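Local coordinates for Asp/Glu-specific dipeptidyl-peptidase (Flavobacterium psychrophilum, PDB 5JXF), which removes dipeptides from the N-terminus of oligopeptides as a serine peptidase of family S46, with strict specificity for aspartate or glutamate at the P1 position, at residues Y595-K598 and Y602-P605; T52-L57 and D277-V282; E304-K309 and I349-G354; G639-N644 and V706-D711; D105-H110 and D116-G121. All blocks are in the same frame, centred on the assembly; numbering follows the deposited sequence.

Interaction 1: residues Y595-K598 and Y602-P605; sequences YSPK and YYNP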
# COMPACT_ATOMS: atom_id res chain seq x y z
N TYR A 595 -11.78 -9.99 -3.95
CA TYR A 595 -12.47 -9.32 -2.84
C TYR A 595 -12.15 -7.82 -2.77
O TYR A 595 -11.30 -7.32 -3.50
CB TYR A 595 -12.10 -9.98 -1.51
CG TYR A 595 -10.68 -9.68 -1.04
CD1 TYR A 595 -9.58 -10.27 -1.65
CD2 TYR A 595 -10.45 -8.83 0.03
CE1 TYR A 595 -8.28 -10.00 -1.21
CE2 TYR A 595 -9.16 -8.57 0.48
CZ TYR A 595 -8.09 -9.17 -0.15
OH TYR A 595 -6.82 -8.88 0.30
N SER A 596 -12.86 -7.13 -1.87
CA SER A 596 -12.70 -5.69 -1.68
C SER A 596 -12.22 -5.35 -0.28
O SER A 596 -12.97 -5.46 0.69
CB SER A 596 -14.01 -4.97 -1.95
OG SER A 596 -13.88 -3.60 -1.58
N PRO A 597 -10.96 -4.91 -0.17
CA PRO A 597 -10.36 -4.61 1.13
C PRO A 597 -10.88 -3.29 1.73
O PRO A 597 -10.90 -3.14 2.96
CB PRO A 597 -8.87 -4.51 0.80
CG PRO A 597 -8.84 -4.04 -0.61
CD PRO A 597 -10.02 -4.70 -1.28
N LYS A 598 -11.30 -2.36 0.87
CA LYS A 598 -11.65 -0.98 1.24
C LYS A 598 -12.56 -0.31 0.20
O LYS A 598 -12.71 -0.80 -0.92
CB LYS A 598 -10.37 -0.16 1.41
CG LYS A 598 -9.79 -0.24 2.79
CD LYS A 598 -8.41 0.36 2.88
CE LYS A 598 -7.86 0.09 4.27
NZ LYS A 598 -8.99 -0.01 5.25
N TYR A 602 -11.02 -2.95 -5.54
CA TYR A 602 -11.28 -4.36 -5.73
C TYR A 602 -10.00 -5.10 -6.07
O TYR A 602 -9.19 -4.63 -6.87
CB TYR A 602 -12.34 -4.59 -6.81
CG TYR A 602 -12.84 -6.02 -6.80
CD1 TYR A 602 -13.85 -6.40 -5.92
CD2 TYR A 602 -12.28 -6.98 -7.62
CE1 TYR A 602 -14.30 -7.72 -5.87
CE2 TYR A 602 -12.72 -8.30 -7.58
CZ TYR A 602 -13.73 -8.66 -6.70
OH TYR A 602 -14.18 -9.97 -6.66
N TYR A 603 -9.81 -6.27 -5.45
CA TYR A 603 -8.66 -7.11 -5.77
C TYR A 603 -9.13 -8.25 -6.65
O TYR A 603 -10.03 -9.02 -6.27
CB TYR A 603 -8.00 -7.65 -4.52
CG TYR A 603 -7.18 -6.67 -3.72
CD1 TYR A 603 -6.80 -5.44 -4.25
CD2 TYR A 603 -6.78 -6.98 -2.43
CE1 TYR A 603 -6.05 -4.54 -3.51
CE2 TYR A 603 -6.03 -6.10 -1.68
CZ TYR A 603 -5.67 -4.88 -2.22
OH TYR A 603 -4.92 -4.01 -1.47
N ASN A 604 -8.55 -8.35 -7.84
CA ASN A 604 -8.91 -9.41 -8.75
C ASN A 604 -8.34 -10.74 -8.25
O ASN A 604 -7.34 -10.74 -7.53
CB ASN A 604 -8.39 -9.10 -10.14
CG ASN A 604 -9.11 -7.93 -10.77
OD1 ASN A 604 -10.33 -7.80 -10.65
ND2 ASN A 604 -8.36 -7.05 -11.43
N PRO A 605 -8.95 -11.87 -8.66
CA PRO A 605 -8.54 -13.20 -8.15
C PRO A 605 -7.25 -13.79 -8.72
O PRO A 605 -6.83 -14.84 -8.22
CB PRO A 605 -9.73 -14.08 -8.54
CG PRO A 605 -10.30 -13.40 -9.76
CD PRO A 605 -10.20 -11.93 -9.44
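Tyr595 and Tyr603 form the antiparallel, hydrogen-bonded pair of a beta hairpin whose first arm, strand 595-598, is one of the two outermost strands of its sheet within this chain. Tyr603 N gives a nearly straight bond to Tyr595 O at 2.7 Å, and Tyr595 N returns a longer, more bent one to Tyr603 O at 3.1 Å. Both side chains leave the same face of the sheet and run side by side. Their rings make an offset edge-to-face pair, planes at 88°, with the edge of Tyr603 turned to the face of Tyr595. The CG of Tyr595 stands between its own N and carbonyl carbon (chi1 72°), which leans the ring over its neighbour. Tyr595 OH, hydrogen-bonded to Glu683, also meets the Tyr603 ring edge, 3.3 Å from Tyr603 CD2. Tyr595 O sits over one face of the Tyr602 ring, toward its rim, 3.6 Å from Tyr602 CD1. Tyr602 and Tyr603 also pair with a strand of the second subunit, so the sheet continues through the dimer interface. After Ser596 the chain turns a corner, and Pro597 covers one face of the Tyr603 ring in a CH-pi contact, its CG 3.6 Å from Tyr603 CE2.

Interaction 2: residues T52-L57 and D277-V282; sequences TEMKNL and DDFTMV
Leu57 of helix 49-57 meets the start of strand 279-284 where Leu57 and Phe279 bring their CA atoms to 5.8 Å. No direct hydrogen bond joins the two backbones; a water links them instead, donating to Leu57 O at 2.7 Å and to Asp277 O at 2.6 Å, and so ties Leu57 to the loop leading into the strand. Phe279 carries the side-chain contact. Its CG lies opposite the backbone N (chi1 174°), and the ring reaches from the strand to the helix, where Leu57 CB meets its edge close to the ring plane, 3.6 Å from Phe279 CD1. Met54 CB comes in obliquely, from above the plane, 3.9 Å from Phe279 CE1, and the carbonyl oxygen of Met54 also approaches the ring obliquely, 3.8 Å from Phe279 CD1. Met54 and Leu57 are three residues apart, so one side of a single helical turn supplies both apolar contacts. The strand they pack on is the second in an eight-stranded antiparallel sheet, next to edge strand 586-591, and the helix packs against the margin of the sheet that these two strands form. Tyr589 of the edge strand touches Met54, Leu57 and Phe279 alike, completing the apolar cluster; its hydroxyl is hydrogen-bonded to Glu53, which also makes a salt bridge to Arg576. On the loop side, Asp277, whose carbonyl oxygen takes the bridging water, has its OD1 held by a salt bridge to Lys593.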
# COMPACT_ATOMS: atom_id res chain seq x y z
N THR A 52 -23.48 -31.88 -1.36
CA THR A 52 -24.47 -30.99 -1.98
C THR A 52 -23.85 -29.62 -2.24
O THR A 52 -23.92 -29.12 -3.37
CB THR A 52 -25.73 -30.83 -1.11
OG1 THR A 52 -26.39 -32.10 -1.00
CG2 THR A 52 -26.70 -29.85 -1.73
N GLU A 53 -23.23 -29.03 -1.22
CA GLU A 53 -22.60 -27.72 -1.38
C GLU A 53 -21.51 -27.71 -2.46
O GLU A 53 -21.40 -26.75 -3.23
CB GLU A 53 -22.00 -27.24 -0.06
CG GLU A 53 -23.01 -26.81 0.98
CD GLU A 53 -22.36 -26.17 2.20
OE1 GLU A 53 -21.12 -26.03 2.21
OE2 GLU A 53 -23.08 -25.80 3.15
N MET A 54 -20.72 -28.78 -2.53
CA MET A 54 -19.63 -28.81 -3.50
C MET A 54 -20.15 -28.94 -4.94
O MET A 54 -19.70 -28.21 -5.84
CB MET A 54 -18.66 -29.95 -3.17
CG MET A 54 -18.10 -29.90 -1.74
SD MET A 54 -17.01 -31.28 -1.32
CE MET A 54 -17.30 -31.43 0.41
N LYS A 55 -21.12 -29.84 -5.16
CA LYS A 55 -21.69 -30.07 -6.49
C LYS A 55 -22.42 -28.84 -7.02
O LYS A 55 -22.36 -28.50 -8.21
CB LYS A 55 -22.65 -31.27 -6.44
CG LYS A 55 -21.94 -32.59 -6.29
CD LYS A 55 -22.87 -33.76 -6.39
CE LYS A 55 -22.08 -35.05 -6.22
NZ LYS A 55 -20.94 -35.11 -7.18
N ASN A 56 -23.13 -28.21 -6.11
CA ASN A 56 -23.71 -26.88 -6.27
C ASN A 56 -22.67 -25.83 -6.70
O ASN A 56 -22.99 -24.96 -7.51
CB ASN A 56 -24.40 -26.56 -4.95
CG ASN A 56 -25.88 -26.87 -4.98
OD1 ASN A 56 -26.55 -26.88 -3.92
ND2 ASN A 56 -26.44 -26.81 -6.21
N LEU A 57 -21.44 -25.92 -6.19
CA LEU A 57 -20.34 -25.06 -6.66
C LEU A 57 -19.73 -25.52 -7.99
O LEU A 57 -18.98 -24.77 -8.62
CB LEU A 57 -19.24 -24.98 -5.61
CG LEU A 57 -19.60 -24.16 -4.38
CD1 LEU A 57 -18.59 -24.37 -3.28
CD2 LEU A 57 -19.68 -22.67 -4.76
N ASP A 277 -14.78 -17.96 -10.35
CA ASP A 277 -15.91 -18.85 -10.08
C ASP A 277 -15.59 -20.35 -10.27
O ASP A 277 -16.46 -21.17 -10.08
CB ASP A 277 -17.12 -18.51 -10.95
CG ASP A 277 -17.68 -17.14 -10.67
OD1 ASP A 277 -17.59 -16.68 -9.51
OD2 ASP A 277 -18.20 -16.52 -11.62
N ASP A 278 -14.38 -20.69 -10.70
CA ASP A 278 -14.00 -22.10 -10.76
C ASP A 278 -14.09 -22.71 -9.37
O ASP A 278 -13.58 -22.14 -8.40
CB ASP A 278 -12.58 -22.30 -11.29
CG ASP A 278 -12.52 -22.27 -12.81
OD1 ASP A 278 -13.58 -22.19 -13.46
OD2 ASP A 278 -11.39 -22.37 -13.34
N PHE A 279 -14.78 -23.84 -9.27
CA PHE A 279 -14.73 -24.64 -8.06
C PHE A 279 -13.29 -24.94 -7.71
O PHE A 279 -12.47 -25.23 -8.60
CB PHE A 279 -15.50 -25.96 -8.23
CG PHE A 279 -15.36 -26.90 -7.06
CD1 PHE A 279 -16.19 -26.79 -5.97
CD2 PHE A 279 -14.38 -27.88 -7.05
CE1 PHE A 279 -16.06 -27.66 -4.88
CE2 PHE A 279 -14.24 -28.75 -5.97
CZ PHE A 279 -15.09 -28.64 -4.89
N THR A 280 -12.98 -24.87 -6.42
CA THR A 280 -11.68 -25.30 -5.89
C THR A 280 -11.89 -26.08 -4.61
O THR A 280 -12.76 -25.74 -3.80
CB THR A 280 -10.72 -24.11 -5.55
OG1 THR A 280 -11.26 -23.35 -4.46
CG2 THR A 280 -10.52 -23.19 -6.73
N MET A 281 -11.08 -27.12 -4.42
CA MET A 281 -11.08 -27.87 -3.18
C MET A 281 -9.66 -27.99 -2.65
O MET A 281 -8.74 -28.41 -3.35
CB MET A 281 -11.70 -29.25 -3.40
CG MET A 281 -12.13 -29.92 -2.12
SD MET A 281 -12.55 -31.69 -2.32
CE MET A 281 -11.00 -32.35 -2.84
N VAL A 282 -9.50 -27.63 -1.38
CA VAL A 282 -8.21 -27.73 -0.75
C VAL A 282 -8.22 -28.80 0.37
O VAL A 282 -9.04 -28.77 1.28
CB VAL A 282 -7.78 -26.35 -0.20
CG1 VAL A 282 -6.44 -26.44 0.46
CG2 VAL A 282 -7.74 -25.29 -1.35
O HOH W 1 -17.96 -22.27 -8.26

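Interaction 3: residues E304-K309 and I349-G354; sequences ETNPAK and IGESQG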
# COMPACT_ATOMS: atom_id res chain seq x y z
N GLU A 304 -4.18 -8.10 25.21
CA GLU A 304 -2.96 -8.30 25.99
C GLU A 304 -1.97 -9.37 25.54
O GLU A 304 -0.76 -9.13 25.60
CB GLU A 304 -3.33 -8.54 27.45
CG GLU A 304 -4.66 -9.23 27.66
CD GLU A 304 -5.36 -8.74 28.90
OE1 GLU A 304 -4.91 -7.71 29.47
OE2 GLU A 304 -6.36 -9.37 29.31
N THR A 305 -2.42 -10.53 25.08
CA THR A 305 -1.46 -11.54 24.65
C THR A 305 -0.75 -11.13 23.35
O THR A 305 0.48 -11.12 23.28
CB THR A 305 -2.10 -12.94 24.47
OG1 THR A 305 -3.18 -12.85 23.53
CG2 THR A 305 -2.63 -13.47 25.80
N ASN A 306 -1.52 -10.79 22.32
CA ASN A 306 -0.93 -10.39 21.04
C ASN A 306 0.00 -9.17 21.12
O ASN A 306 1.11 -9.22 20.58
CB ASN A 306 -2.02 -10.13 20.00
CG ASN A 306 -2.40 -11.38 19.22
OD1 ASN A 306 -2.05 -12.49 19.62
ND2 ASN A 306 -3.10 -11.20 18.10
N PRO A 307 -0.43 -8.08 21.78
CA PRO A 307 0.47 -6.92 21.81
C PRO A 307 1.82 -7.23 22.47
O PRO A 307 2.86 -6.79 21.97
CB PRO A 307 -0.30 -5.89 22.65
CG PRO A 307 -1.72 -6.31 22.59
CD PRO A 307 -1.71 -7.80 22.46
N ALA A 308 1.79 -7.99 23.56
CA ALA A 308 3.01 -8.42 24.23
C ALA A 308 3.96 -9.15 23.27
O ALA A 308 5.09 -8.71 23.04
CB ALA A 308 2.68 -9.30 25.44
N LYS A 309 3.47 -10.26 22.70
CA LYS A 309 4.26 -11.10 21.79
C LYS A 309 4.70 -10.35 20.53
O LYS A 309 5.80 -10.58 20.02
CB LYS A 309 3.45 -12.34 21.40
CG LYS A 309 3.24 -13.31 22.55
CD LYS A 309 2.72 -14.65 22.04
CE LYS A 309 1.30 -14.51 21.51
NZ LYS A 309 0.74 -15.84 21.12
N ILE A 349 -0.19 -9.14 14.05
CA ILE A 349 -0.55 -7.75 13.72
C ILE A 349 -1.87 -7.75 12.95
O ILE A 349 -2.85 -7.14 13.39
CB ILE A 349 0.58 -7.06 12.94
CG1 ILE A 349 1.79 -6.87 13.86
CG2 ILE A 349 0.12 -5.73 12.30
CD1 ILE A 349 3.06 -6.44 13.16
N GLY A 350 -1.93 -8.51 11.85
CA GLY A 350 -3.13 -8.64 11.06
C GLY A 350 -4.33 -9.19 11.81
O GLY A 350 -5.46 -8.73 11.63
N GLU A 351 -4.08 -10.18 12.65
CA GLU A 351 -5.15 -10.82 13.39
C GLU A 351 -5.79 -9.84 14.37
O GLU A 351 -7.02 -9.72 14.43
CB GLU A 351 -4.62 -12.05 14.13
CG GLU A 351 -5.64 -12.70 15.01
CD GLU A 351 -5.10 -13.95 15.72
OE1 GLU A 351 -4.26 -13.82 16.65
OE2 GLU A 351 -5.49 -15.07 15.30
N SER A 352 -4.96 -9.13 15.13
CA SER A 352 -5.47 -8.11 16.05
C SER A 352 -6.16 -6.99 15.26
O SER A 352 -7.19 -6.47 15.71
CB SER A 352 -4.33 -7.54 16.91
OG SER A 352 -3.78 -8.55 17.75
N GLN A 353 -5.62 -6.66 14.09
CA GLN A 353 -6.19 -5.63 13.23
C GLN A 353 -7.59 -6.01 12.76
O GLN A 353 -8.53 -5.23 12.93
CB GLN A 353 -5.28 -5.36 12.02
CG GLN A 353 -5.69 -4.16 11.17
CD GLN A 353 -4.63 -3.77 10.14
OE1 GLN A 353 -3.43 -3.83 10.40
NE2 GLN A 353 -5.08 -3.36 8.95
N GLY A 354 -7.74 -7.20 12.18
CA GLY A 354 -9.02 -7.67 11.67
C GLY A 354 -10.08 -7.93 12.72
O GLY A 354 -11.27 -7.76 12.46
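Helices 295-325 and 328-357 face each other here with the CA atoms of Asn306 and Ser352 7.1 Å apart, and the first helix is kinked at Pro307, whose N makes no bond to the preceding turn. Three buried polar side chains make the contact, and the amide of Asn306 is its centre. From ND2 one bond runs to Ser352 OG at 2.8 Å, with an N-H...O angle of 166°, and a second to Glu351 OE1 at 3.2 Å, with an angle of 168°. Both acceptors lie in the amide plane, so the two N-H groups are used straight on and the rotation of the amide is fixed. Glu351 extends to the bond from the neighbouring helix with CG opposite its backbone N and the chain straight beyond. Its carboxylate lies within 11° of the amide plane, although the two side chains cross at about a right angle, and OE1 accepts through its anti lone pair, the one turned away from OE2. Ser352 OG also bonds to the carbonyl oxygen of Trp348 one turn earlier, and the same OG lies 3.3 Å from Asn306 CB. Ile301 touches both Asn306 and Glu351, giving the polar group an apolar border. The arrangement is a buried inter-helix hydrogen-bond network centred on Asn306, between two long consecutive helices that run in roughly opposite directions in the helical part of this S46 peptidase; the Glu351 side chain is about 6 Å from that of Arg680, the probable P1-recognising residue.

Interaction 4: residues G639-N644 and V706-D711; sequences GQYGEN and VLFIVD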
# COMPACT_ATOMS: atom_id res chain seq x y z
N GLY A 639 5.88 -20.91 -23.34
CA GLY A 639 5.49 -22.20 -23.88
C GLY A 639 4.06 -22.56 -23.53
O GLY A 639 3.18 -21.70 -23.45
N GLN A 640 3.84 -23.85 -23.27
CA GLN A 640 2.50 -24.35 -22.98
C GLN A 640 1.98 -23.89 -21.63
O GLN A 640 0.87 -24.26 -21.24
CB GLN A 640 2.47 -25.87 -23.02
CG GLN A 640 3.30 -26.54 -21.93
CD GLN A 640 3.25 -28.05 -22.05
OE1 GLN A 640 2.54 -28.59 -22.90
NE2 GLN A 640 4.02 -28.75 -21.21
N TYR A 641 2.76 -23.10 -20.91
CA TYR A 641 2.32 -22.61 -19.61
C TYR A 641 1.70 -21.22 -19.69
O TYR A 641 1.16 -20.71 -18.71
CB TYR A 641 3.49 -22.59 -18.64
CG TYR A 641 4.28 -23.84 -18.71
CD1 TYR A 641 3.73 -25.06 -18.34
CD2 TYR A 641 5.58 -23.82 -19.18
CE1 TYR A 641 4.46 -26.23 -18.43
CE2 TYR A 641 6.32 -24.97 -19.26
CZ TYR A 641 5.76 -26.17 -18.88
OH TYR A 641 6.51 -27.31 -18.97
N GLY A 642 1.78 -20.59 -20.86
CA GLY A 642 1.24 -19.26 -21.04
C GLY A 642 -0.23 -19.21 -21.42
O GLY A 642 -0.81 -20.19 -21.85
N GLU A 643 -0.82 -18.03 -21.27
CA GLU A 643 -2.23 -17.82 -21.53
C GLU A 643 -2.40 -16.51 -22.29
O GLU A 643 -2.43 -15.45 -21.67
CB GLU A 643 -3.01 -17.78 -20.21
CG GLU A 643 -4.51 -17.55 -20.35
CD GLU A 643 -5.22 -17.54 -19.00
OE1 GLU A 643 -5.11 -16.52 -18.28
OE2 GLU A 643 -5.86 -18.57 -18.66
N ASN A 644 -2.49 -16.58 -23.62
CA ASN A 644 -2.57 -15.37 -24.44
C ASN A 644 -1.40 -14.42 -24.20
O ASN A 644 -1.60 -13.21 -24.13
CB ASN A 644 -3.88 -14.60 -24.17
CG ASN A 644 -5.11 -15.48 -24.20
OD1 ASN A 644 -5.14 -16.51 -24.87
ND2 ASN A 644 -6.15 -15.06 -23.48
N VAL A 706 4.33 -22.92 -11.41
CA VAL A 706 5.21 -23.95 -10.87
C VAL A 706 5.94 -24.69 -11.99
O VAL A 706 7.17 -24.77 -12.01
CB VAL A 706 4.42 -24.97 -10.03
CG1 VAL A 706 5.34 -26.11 -9.57
CG2 VAL A 706 3.78 -24.27 -8.84
N LEU A 707 5.17 -25.19 -12.95
CA LEU A 707 5.77 -25.97 -14.04
C LEU A 707 6.70 -25.10 -14.90
O LEU A 707 7.80 -25.53 -15.27
CB LEU A 707 4.69 -26.61 -14.90
CG LEU A 707 3.69 -27.56 -14.22
CD1 LEU A 707 2.64 -27.99 -15.23
CD2 LEU A 707 4.38 -28.78 -13.61
N PHE A 708 6.28 -23.88 -15.19
CA PHE A 708 7.14 -22.90 -15.86
C PHE A 708 8.50 -22.76 -15.15
O PHE A 708 9.54 -22.74 -15.79
CB PHE A 708 6.45 -21.53 -15.93
CG PHE A 708 7.32 -20.44 -16.49
CD1 PHE A 708 7.43 -20.25 -17.86
CD2 PHE A 708 8.02 -19.59 -15.65
CE1 PHE A 708 8.23 -19.24 -18.39
CE2 PHE A 708 8.82 -18.57 -16.16
CZ PHE A 708 8.93 -18.40 -17.54
N ILE A 709 8.48 -22.67 -13.83
CA ILE A 709 9.72 -22.46 -13.11
C ILE A 709 10.58 -23.74 -13.17
O ILE A 709 11.78 -23.69 -13.44
CB ILE A 709 9.46 -22.04 -11.67
CG1 ILE A 709 8.87 -20.64 -11.65
CG2 ILE A 709 10.75 -22.09 -10.86
CD1 ILE A 709 9.89 -19.55 -12.02
N VAL A 710 9.95 -24.89 -12.94
CA VAL A 710 10.64 -26.18 -13.07
C VAL A 710 11.28 -26.33 -14.46
O VAL A 710 12.43 -26.79 -14.62
CB VAL A 710 9.66 -27.35 -12.83
CG1 VAL A 710 10.35 -28.67 -13.11
CG2 VAL A 710 9.09 -27.28 -11.41
N ASP A 711 10.52 -25.91 -15.46
CA ASP A 711 10.86 -26.17 -16.84
C ASP A 711 11.73 -25.07 -17.47
O ASP A 711 12.91 -25.29 -17.75
CB ASP A 711 9.57 -26.35 -17.63
CG ASP A 711 9.80 -26.77 -19.05
OD1 ASP A 711 10.95 -26.70 -19.52
OD2 ASP A 711 8.81 -27.17 -19.70
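Tyr641 loses the largest area in this contact, 112 Å², as its ring reaches from the loop between helix 627-635 and strand 648-653 onto helix 703-713. The CG stands beside the backbone N, opposite the carbonyl carbon (chi1 -45°), and the ring lies with one face over the backbone of the helix: Phe708 N is 3.9 Å above the plane, over the ring centre. The opposite face is covered by CG of its own neighbour, Gln640. Phe708 follows with 41 Å². It offers mainly its backbone and CB, with CA 3.8 Å and CB 4.1 Å from Tyr641 CD2, while its own ring is directed past the tyrosine and presents an edge to that same carbon. Asp711, one turn on along the helix, closes the far end. Its CG lies opposite the backbone N (chi1 -174°), and OD2 comes to the edge of the Tyr641 ring near its plane, where the hydroxyl donates to it. Tyr641 OH and Asp711 OD2 are modelled 2.4 Å apart, shorter than a normal hydrogen bond, so the exact length is doubtful. Ring and carboxylate planes stand 78° apart. Leu707 fills in beside the hydroxyl end, its CB 3.6 Å from Tyr641 CE1. Helix 717-721 flanks the site, with Ile720 touching both Tyr641 and Asp711. A tyrosine from a loop thus packs on helix 703-713 and ends at a buried carboxylate, whose OD2 is approached by both the Tyr641 hydroxyl and the Lys717 ammonium group, the latter in a salt bridge; this pairing probably helps to keep Asp711 ionised.

Interaction 5: residues D105-H110 and D116-G121; sequences DAIQNH and DYLTNG
Ile107 and Leu118 form the close-packed part of this contact, where the end of helix 100-109 meets the short helix 117-120. Ile107 CG2 pushes against the first turn of the second helix, 3.6 Å from Leu118 N and 3.8 Å from Tyr117 CB, and its contact with the leucine side chain is 3.9 Å, from Ile107 CG2 to Leu118 CD2. Leu118 lies alongside Gln108, pointing the same way, its CD1 3.8 Å from Gln108 CG. The Gln108 chain bends at chi2 (-93°), and its NE2 is hydrogen-bonded to Ile332 O. The two pieces are successive helices joined by a short loop, just after the residue that, by similarity, is the charge-relay histidine; the side chain of Ile107 is about 8 Å from that of His101. Asp116 is the N-cap of the second helix, accepting a weak bond at OD1 from Thr119 N. No hydrogen bond joins the two segments directly, but Ser111 OG, in the connecting loop, bonds both to Ile107 O and to Leu118 N. On the partly exposed side the Tyr117 ring edge approaches the His110 carbonyl closely, with His110 O 3.1 Å from Tyr117 CD2. The side chains there are looser, no nearer than 4.4 Å, between His110 CB and Tyr117 CD2, and the His110 imidazole leads away to Asn133.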
# COMPACT_ATOMS: atom_id res chain seq x y z
N ASP A 105 13.47 -25.23 5.71
CA ASP A 105 14.36 -25.72 6.75
C ASP A 105 15.31 -26.78 6.18
O ASP A 105 16.49 -26.80 6.52
CB ASP A 105 13.56 -26.28 7.93
CG ASP A 105 14.44 -26.67 9.10
OD1 ASP A 105 15.06 -25.75 9.70
OD2 ASP A 105 14.53 -27.88 9.43
N ALA A 106 14.79 -27.65 5.32
CA ALA A 106 15.62 -28.61 4.59
C ALA A 106 16.61 -27.93 3.63
O ALA A 106 17.77 -28.32 3.53
CB ALA A 106 14.74 -29.59 3.83
N ILE A 107 16.16 -26.92 2.91
CA ILE A 107 17.07 -26.19 2.02
C ILE A 107 18.18 -25.49 2.81
O ILE A 107 19.36 -25.60 2.45
CB ILE A 107 16.31 -25.17 1.16
CG1 ILE A 107 15.38 -25.90 0.20
CG2 ILE A 107 17.27 -24.32 0.37
CD1 ILE A 107 14.16 -25.14 -0.14
N GLN A 108 17.81 -24.77 3.87
CA GLN A 108 18.78 -24.04 4.70
C GLN A 108 19.75 -25.02 5.29
O GLN A 108 20.94 -24.75 5.42
CB GLN A 108 18.11 -23.26 5.83
CG GLN A 108 19.08 -22.43 6.71
CD GLN A 108 19.58 -23.18 7.95
OE1 GLN A 108 19.06 -24.24 8.33
NE2 GLN A 108 20.59 -22.61 8.61
N ASN A 109 19.22 -26.18 5.67
CA ASN A 109 20.05 -27.21 6.27
C ASN A 109 21.10 -27.72 5.28
O ASN A 109 22.21 -28.02 5.73
CB ASN A 109 19.21 -28.36 6.82
CG ASN A 109 20.04 -29.35 7.63
OD1 ASN A 109 20.85 -28.95 8.48
ND2 ASN A 109 19.84 -30.64 7.38
N HIS A 110 20.83 -27.83 3.97
CA HIS A 110 22.00 -28.21 3.17
C HIS A 110 22.63 -27.01 2.47
O HIS A 110 23.36 -27.19 1.49
CB HIS A 110 21.77 -29.30 2.10
CG HIS A 110 20.92 -30.46 2.55
ND1 HIS A 110 21.17 -31.75 2.12
CD2 HIS A 110 19.72 -30.50 3.14
CE1 HIS A 110 20.23 -32.55 2.59
NE2 HIS A 110 19.30 -31.82 3.15
N ASP A 116 25.09 -22.37 -1.77
CA ASP A 116 23.98 -21.58 -1.24
C ASP A 116 22.67 -21.87 -1.97
O ASP A 116 22.25 -21.09 -2.82
CB ASP A 116 24.33 -20.09 -1.31
CG ASP A 116 23.38 -19.21 -0.50
OD1 ASP A 116 22.50 -19.77 0.18
OD2 ASP A 116 23.55 -17.97 -0.51
N TYR A 117 22.02 -22.98 -1.62
CA TYR A 117 20.76 -23.38 -2.23
C TYR A 117 19.62 -22.44 -1.86
O TYR A 117 18.66 -22.31 -2.63
CB TYR A 117 20.39 -24.81 -1.83
CG TYR A 117 21.42 -25.82 -2.25
CD1 TYR A 117 21.73 -26.01 -3.58
CD2 TYR A 117 22.08 -26.60 -1.30
CE1 TYR A 117 22.68 -26.93 -3.98
CE2 TYR A 117 23.04 -27.53 -1.69
CZ TYR A 117 23.33 -27.69 -3.03
OH TYR A 117 24.28 -28.60 -3.44
N LEU A 118 19.70 -21.83 -0.69
CA LEU A 118 18.76 -20.78 -0.31
C LEU A 118 18.72 -19.73 -1.43
O LEU A 118 17.66 -19.43 -1.97
CB LEU A 118 19.16 -20.13 1.03
CG LEU A 118 18.91 -20.97 2.30
CD1 LEU A 118 19.65 -20.42 3.51
CD2 LEU A 118 17.42 -21.06 2.59
N THR A 119 19.89 -19.22 -1.81
CA THR A 119 19.96 -18.20 -2.86
C THR A 119 19.75 -18.78 -4.26
O THR A 119 18.96 -18.26 -5.03
CB THR A 119 21.32 -17.47 -2.83
OG1 THR A 119 21.54 -16.93 -1.53
CG2 THR A 119 21.34 -16.33 -3.86
N ASN A 120 20.44 -19.87 -4.56
CA ASN A 120 20.51 -20.39 -5.93
C ASN A 120 19.45 -21.40 -6.33
O ASN A 120 19.29 -21.72 -7.52
CB ASN A 120 21.89 -21.00 -6.14
CG ASN A 120 22.99 -19.95 -6.12
OD1 ASN A 120 22.80 -18.84 -6.63
ND2 ASN A 120 24.12 -20.27 -5.51
N GLY A 121 18.71 -21.90 -5.35
CA GLY A 121 17.82 -23.00 -5.61
C GLY A 121 18.62 -24.28 -5.74
O GLY A 121 19.84 -24.30 -5.51

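How the interactions relate
From the N terminus, residues 52-57 open interaction 2, which closes only at 277-282, bringing the N-terminal helix 49-57 to the eight-stranded sheet. Within that span interaction 5 closes a short loop, 105-110 to 116-121, after strand 95-98 of the other large antiparallel sheet. Interactions 3, 1 and 4 then follow in series and none crosses. Interaction 3 joins consecutive helices 295-325 and 328-357, the first of them following strand 279-284 of interaction 2. Interaction 1 closes a hairpin at the far edge of the sheet reached by interaction 2, their centres about 21 Å apart. Interaction 4 ties a late loop to helix 703-713 near the C terminus. No two of the five touch.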